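Local coordinates for DNA repair protein RecO (Deinococcus radiodurans, PDB 1U5K), which is probably involved in DNA repair and in recombination by the RecF pathway, and carries a zinc ion, at residues D22-L27 with K35-G40; G57-Q62 with V71-L76. All blocks are in the same frame, centred on the assembly; numbering follows the deposited sequence.

In the fold
Interaction 1 (22-27 with 35-40) and interaction 2 (57-62 with 71-76) are two antiparallel hairpin pairings of one five-stranded sheet, with centres about 10 Å apart. Strands 32-38 and 69-78 join them as parallel neighbours: Ile37 O lies 2.9 Å from Val71 N, a probable hydrogen bond. On one face the methyl of Ala36 meets Val71 CG2 at 3.8 Å, and Val60 CG1 comes within 4.2 Å of Ala36 CB, so Val71 and Ala36 tie the two pairings together. All four segments belong to the N-terminal family region, of the OB clan, and lie away from the zinc site of Cys153, Cys156, Cys173 and Cys176.

Interaction 1 (D22-L27 with K35-G40); sequences DIIVTL and KAIARG
Ile23 O accepts the shortest bond of this pairing, from Ala38 N at 2.7 Å, and the donor stands almost in line with the carbonyl (C=O...N 160°). A second contact reaches the same oxygen from the CA-H of Ile37, at 3.3 Å from Ile37 CA. Ile23 N returns a bond to Ala38 O, but this donor is tilted 26° from the carbonyl plane. Val25 and Ala36 exchange a matching pair, Val25 N to Ala36 O measuring 2.8 Å. These reciprocal bonds alternate with the non-hydrogen-bonded pairs Ile24-Ile37 and Thr26-Lys35, the pattern of an antiparallel beta hairpin, here strands 23-29 and 32-38 of the OB-clan N-terminal region. Backbone bonds of Ile24 to Arg16 and of Ile37 to Ala69 continue the sheet beyond the two strands.

Just before strand 23-29 and just after strand 32-38, Asp22 adds one more bond. Its CG lies beside the backbone N, anti to the carbonyl carbon (chi1 -54°), which sets the carboxylate on the side of Gly40; OD1 receives Gly40 N at 2.9 Å through its anti lone pair. An alanine in place of Asp22 would probably deprive Gly40 N of this acceptor and let the chain after Arg39 move more freely. Ile37 CD1 packs against Asp22 CB at 3.7 Å and also lies over the centre of one guanidinium face of Arg39. On the Ile24-Ile37 face, Ile24 CG1 meets Ile37 CD1 at 3.9 Å, while Ile24 CG2 touches Lys35 CE at 3.8 Å, an aliphatic contact that uses the lysine's extended chain.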
loop_
_atom_site.group_PDB
_atom_site.type_symbol
_atom_site.label_atom_id
_atom_site.label_comp_id
_atom_site.label_asym_id
_atom_site.label_seq_id
_atom_site.Cartn_x
_atom_site.Cartn_y
_atom_site.Cartn_z
ATOM N N ASP A 22 -2.337 -10.376 20.449
ATOM C CA ASP A 22 -0.884 -10.320 20.354
ATOM C C ASP A 22 -0.456 -9.037 19.633
ATOM O O ASP A 22 -1.227 -8.435 18.881
ATOM C CB ASP A 22 -0.344 -11.537 19.600
ATOM C CG ASP A 22 -0.820 -12.866 20.177
ATOM O OD1 ASP A 22 -0.939 -12.993 21.416
ATOM O OD2 ASP A 22 -1.109 -13.848 19.455
ATOM N N ILE A 23 0.785 -8.623 19.861
ATOM C CA ILE A 23 1.361 -7.474 19.168
ATOM C C ILE A 23 2.576 -7.950 18.393
ATOM O O ILE A 23 3.493 -8.500 18.986
ATOM C CB ILE A 23 1.768 -6.351 20.129
ATOM C CG1 ILE A 23 0.608 -5.899 21.008
ATOM C CG2 ILE A 23 2.316 -5.167 19.346
ATOM C CD1 ILE A 23 1.076 -5.198 22.269
ATOM N N ILE A 24 2.535 -7.831 17.073
ATOM C CA ILE A 24 3.625 -8.214 16.193
ATOM C C ILE A 24 4.318 -6.925 15.753
ATOM O O ILE A 24 3.701 -6.013 15.201
ATOM C CB ILE A 24 3.101 -8.976 14.971
ATOM C CG1 ILE A 24 2.475 -10.320 15.355
ATOM C CG2 ILE A 24 4.215 -9.161 13.963
ATOM C CD1 ILE A 24 1.938 -11.090 14.163
ATOM N N VAL A 25 5.616 -6.850 16.011
ATOM C CA VAL A 25 6.366 -5.650 15.684
ATOM C C VAL A 25 7.522 -5.962 14.771
ATOM O O VAL A 25 8.117 -7.034 14.818
ATOM C CB VAL A 25 6.926 -4.923 16.905
ATOM C CG1 VAL A 25 5.822 -4.144 17.578
ATOM C CG2 VAL A 25 7.632 -5.876 17.846
ATOM N N THR A 26 7.807 -5.000 13.902
ATOM C CA THR A 26 9.059 -5.018 13.182
ATOM C C THR A 26 9.929 -3.906 13.753
ATOM O O THR A 26 9.463 -2.792 13.978
ATOM C CB THR A 26 8.792 -4.861 11.700
ATOM O OG1 THR A 26 8.064 -6.000 11.237
ATOM C CG2 THR A 26 10.086 -4.921 10.908
ATOM N N LEU A 27 11.196 -4.224 13.972
ATOM C CA LEU A 27 12.156 -3.258 14.461
ATOM C C LEU A 27 13.318 -3.136 13.496
ATOM O O LEU A 27 13.786 -4.105 12.891
ATOM C CB LEU A 27 12.705 -3.654 15.826
ATOM C CG LEU A 27 11.827 -4.042 17.014
ATOM C CD1 LEU A 27 12.769 -4.080 18.202
ATOM C CD2 LEU A 27 10.749 -3.068 17.276
ATOM N N LYS A 35 11.717 -9.038 13.355
ATOM C CA LYS A 35 10.287 -9.250 13.537
ATOM C C LYS A 35 10.069 -10.126 14.765
ATOM O O LYS A 35 10.757 -11.123 14.955
ATOM C CB LYS A 35 9.677 -9.886 12.287
ATOM C CG LYS A 35 8.152 -9.848 12.245
ATOM C CD LYS A 35 7.601 -9.932 10.822
ATOM C CE LYS A 35 6.113 -10.259 10.803
ATOM N NZ LYS A 35 5.593 -10.740 9.489
ATOM N N ALA A 36 9.143 -9.725 15.626
ATOM C CA ALA A 36 8.847 -10.455 16.846
ATOM C C ALA A 36 7.412 -10.200 17.302
ATOM O O ALA A 36 6.781 -9.225 16.899
ATOM C CB ALA A 36 9.799 -10.038 17.942
ATOM N N ILE A 37 6.913 -11.081 18.162
ATOM C CA ILE A 37 5.543 -11.071 18.662
ATOM C C ILE A 37 5.545 -10.975 20.184
ATOM O O ILE A 37 6.256 -11.737 20.835
ATOM C CB ILE A 37 4.786 -12.335 18.196
ATOM C CG1 ILE A 37 3.351 -12.343 18.729
ATOM C CG2 ILE A 37 5.463 -13.633 18.648
ATOM C CD1 ILE A 37 2.447 -13.283 17.942
ATOM N N ALA A 38 4.788 -10.036 20.741
ATOM C CA ALA A 38 4.528 -9.961 22.170
ATOM C C ALA A 38 3.164 -10.605 22.417
ATOM O O ALA A 38 2.118 -10.038 22.085
ATOM C CB ALA A 38 4.572 -8.519 22.662
ATOM N N ARG A 39 3.186 -11.828 22.940
ATOM C CA ARG A 39 1.965 -12.609 23.111
ATOM C C ARG A 39 1.130 -12.043 24.256
ATOM O O ARG A 39 1.668 -11.516 25.231
ATOM C CB ARG A 39 2.266 -14.099 23.278
ATOM C CG ARG A 39 2.651 -14.749 21.961
ATOM C CD ARG A 39 3.538 -15.976 22.103
ATOM N NE ARG A 39 4.189 -16.383 20.857
ATOM C CZ ARG A 39 3.565 -16.950 19.831
ATOM N NH1 ARG A 39 2.258 -17.185 19.870
ATOM N NH2 ARG A 39 4.248 -17.288 18.745
ATOM N N GLY A 40 -0.187 -12.088 24.067
ATOM C CA GLY A 40 -1.139 -11.383 24.906
ATOM C C GLY A 40 -0.662 -9.987 25.250
ATOM O O GLY A 40 -0.926 -9.489 26.347
#

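Interaction 2 (G57-Q62 with V71-L76); sequences GVQVYQ and VKQAVL
Tyr61 and Lys72 meet at the end of this pairing through a cation-pi contact: Lys72 NZ stands over one face of the phenol ring, 4.1 Å from its centroid and 28° off the normal. The ammonium is displaced toward the root of the ring, with both CG and CD1 of Tyr61 3.7 Å from Lys72 NZ. Ahead of it in the lysine chain, Lys72 CE rests on Tyr61 CB at 3.6 Å. The approach depends on a tyrosine CG anti to its backbone N (chi1 170°) and a lysine chain bent at chi2 and chi4.

Beside this pair, the side chains of Gln59 and Gln73 run next to each other and point the same way, their amide planes 45° apart; Gln59 NE2 and Gln73 NE2 approach to 3.6 Å without a hydrogen bond between them. The face carrying Val58, Val60, Val71 and Ala74 is apolar. There Val58 CG1 touches Ala74 CB at 4.0 Å and also meets Val71 CG1, while Val60 CG1 packs on Val71 CG2. Val71 reaches further, to Ala36 and Ala38 of strand 32-38.

The backbone sets these positions. Gly57 and Val75 exchange two bonds, Val75 N to Gly57 O being 2.7 Å, and Gln59 N donates to Gln73 O. Gln59 O takes Lys72 N at 2.8 Å in a nearly straight bond, and a weak bond from Gln73 N at 3.5 Å. Arg8 and Ala6 of strand 5-17 bond to the backbone of Val58 and Val60. With both Lys72 and Gln73 facing Gln59, the register slips by one residue: a classic beta bulge within the antiparallel hairpin of strands 55-61 and 69-78.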
loop_
_atom_site.group_PDB
_atom_site.type_symbol
_atom_site.label_atom_id
_atom_site.label_comp_id
_atom_site.label_asym_id
_atom_site.label_seq_id
_atom_site.Cartn_x
_atom_site.Cartn_y
_atom_site.Cartn_z
ATOM N N GLY A 57 14.482 -1.494 24.066
ATOM C CA GLY A 57 15.318 -2.637 24.381
ATOM C C GLY A 57 14.393 -3.812 24.645
ATOM O O GLY A 57 13.389 -3.697 25.348
ATOM N N VAL A 58 14.687 -4.934 24.002
ATOM C CA VAL A 58 13.840 -6.111 24.091
ATOM C C VAL A 58 14.704 -7.338 24.336
ATOM O O VAL A 58 15.783 -7.478 23.767
ATOM C CB VAL A 58 13.023 -6.395 22.810
ATOM C CG1 VAL A 58 11.896 -5.386 22.654
ATOM C CG2 VAL A 58 13.880 -6.437 21.556
ATOM N N GLN A 59 14.206 -8.216 25.198
ATOM C CA GLN A 59 14.729 -9.565 25.303
ATOM C C GLN A 59 13.831 -10.469 24.473
ATOM O O GLN A 59 12.633 -10.570 24.707
ATOM C CB GLN A 59 14.756 -10.010 26.763
ATOM C CG GLN A 59 15.340 -11.391 26.972
ATOM C CD GLN A 59 15.519 -11.683 28.441
ATOM O OE1 GLN A 59 16.593 -11.426 28.981
ATOM N NE2 GLN A 59 14.465 -12.149 29.099
ATOM N N VAL A 60 14.427 -11.161 23.514
ATOM C CA VAL A 60 13.642 -12.016 22.633
ATOM C C VAL A 60 14.109 -13.461 22.694
ATOM O O VAL A 60 15.303 -13.742 22.830
ATOM C CB VAL A 60 13.673 -11.590 21.145
ATOM C CG1 VAL A 60 12.785 -10.384 20.937
ATOM C CG2 VAL A 60 15.076 -11.355 20.648
ATOM N N TYR A 61 13.144 -14.357 22.534
ATOM C CA TYR A 61 13.394 -15.794 22.525
ATOM C C TYR A 61 13.073 -16.363 21.148
ATOM O O TYR A 61 11.952 -16.210 20.674
ATOM C CB TYR A 61 12.484 -16.454 23.561
ATOM C CG TYR A 61 12.463 -17.962 23.501
ATOM C CD1 TYR A 61 13.500 -18.703 24.063
ATOM C CD2 TYR A 61 11.394 -18.649 22.936
ATOM C CE1 TYR A 61 13.477 -20.097 24.049
ATOM C CE2 TYR A 61 11.369 -20.030 22.897
ATOM C CZ TYR A 61 12.436 -20.753 23.433
ATOM O OH TYR A 61 12.470 -22.133 23.428
ATOM N N GLN A 62 14.042 -17.020 20.519
ATOM C CA GLN A 62 13.806 -17.785 19.304
ATOM C C GLN A 62 13.736 -19.278 19.631
ATOM O O GLN A 62 14.755 -19.915 19.929
ATOM C CB GLN A 62 14.907 -17.548 18.268
ATOM C CG GLN A 62 14.706 -18.326 16.971
ATOM C CD GLN A 62 13.413 -17.950 16.274
ATOM O OE1 GLN A 62 13.257 -16.801 15.871
ATOM N NE2 GLN A 62 12.472 -18.884 16.171
ATOM N N VAL A 71 8.752 -11.828 22.250
ATOM C CA VAL A 71 9.268 -10.773 23.116
ATOM C C VAL A 71 8.956 -11.160 24.553
ATOM O O VAL A 71 7.800 -11.404 24.886
ATOM C CB VAL A 71 8.621 -9.392 22.854
ATOM C CG1 VAL A 71 9.122 -8.359 23.854
ATOM C CG2 VAL A 71 8.889 -8.914 21.446
ATOM N N LYS A 72 9.990 -11.235 25.387
ATOM C CA LYS A 72 9.839 -11.639 26.779
ATOM C C LYS A 72 9.834 -10.397 27.665
ATOM O O LYS A 72 9.096 -10.332 28.647
ATOM C CB LYS A 72 10.931 -12.647 27.160
ATOM C CG LYS A 72 10.788 -13.999 26.448
ATOM C CD LYS A 72 10.915 -15.224 27.380
ATOM C CE LYS A 72 10.701 -16.605 26.726
ATOM N NZ LYS A 72 11.574 -17.770 27.132
ATOM N N GLN A 73 10.671 -9.419 27.334
ATOM C CA GLN A 73 10.669 -8.133 28.027
ATOM C C GLN A 73 10.910 -6.984 27.050
ATOM O O GLN A 73 11.532 -7.136 26.002
ATOM C CB GLN A 73 11.751 -8.091 29.106
ATOM C CG GLN A 73 11.534 -9.009 30.298
ATOM C CD GLN A 73 12.800 -9.177 31.113
ATOM O OE1 GLN A 73 13.654 -8.292 31.109
ATOM N NE2 GLN A 73 12.930 -10.298 31.813
ATOM N N ALA A 74 10.419 -5.807 27.418
ATOM C CA ALA A 74 10.599 -4.623 26.590
ATOM C C ALA A 74 10.717 -3.410 27.498
ATOM O O ALA A 74 9.927 -3.240 28.423
ATOM C CB ALA A 74 9.434 -4.472 25.625
ATOM N N VAL A 75 11.715 -2.582 27.215
ATOM C CA VAL A 75 12.020 -1.401 28.011
ATOM C C VAL A 75 12.152 -0.208 27.064
ATOM O O VAL A 75 12.921 -0.249 26.103
ATOM C CB VAL A 75 13.332 -1.659 28.783
ATOM C CG1 VAL A 75 13.999 -0.364 29.223
ATOM C CG2 VAL A 75 13.037 -2.554 29.985
ATOM N N LEU A 76 11.402 0.855 27.329
ATOM C CA LEU A 76 11.498 2.069 26.535
ATOM C C LEU A 76 12.820 2.808 26.773
ATOM O O LEU A 76 13.141 3.196 27.894
ATOM C CB LEU A 76 10.268 2.938 26.796
ATOM C CG LEU A 76 10.188 4.253 26.026
ATOM C CD1 LEU A 76 9.960 3.949 24.554
ATOM C CD2 LEU A 76 9.064 5.102 26.605
#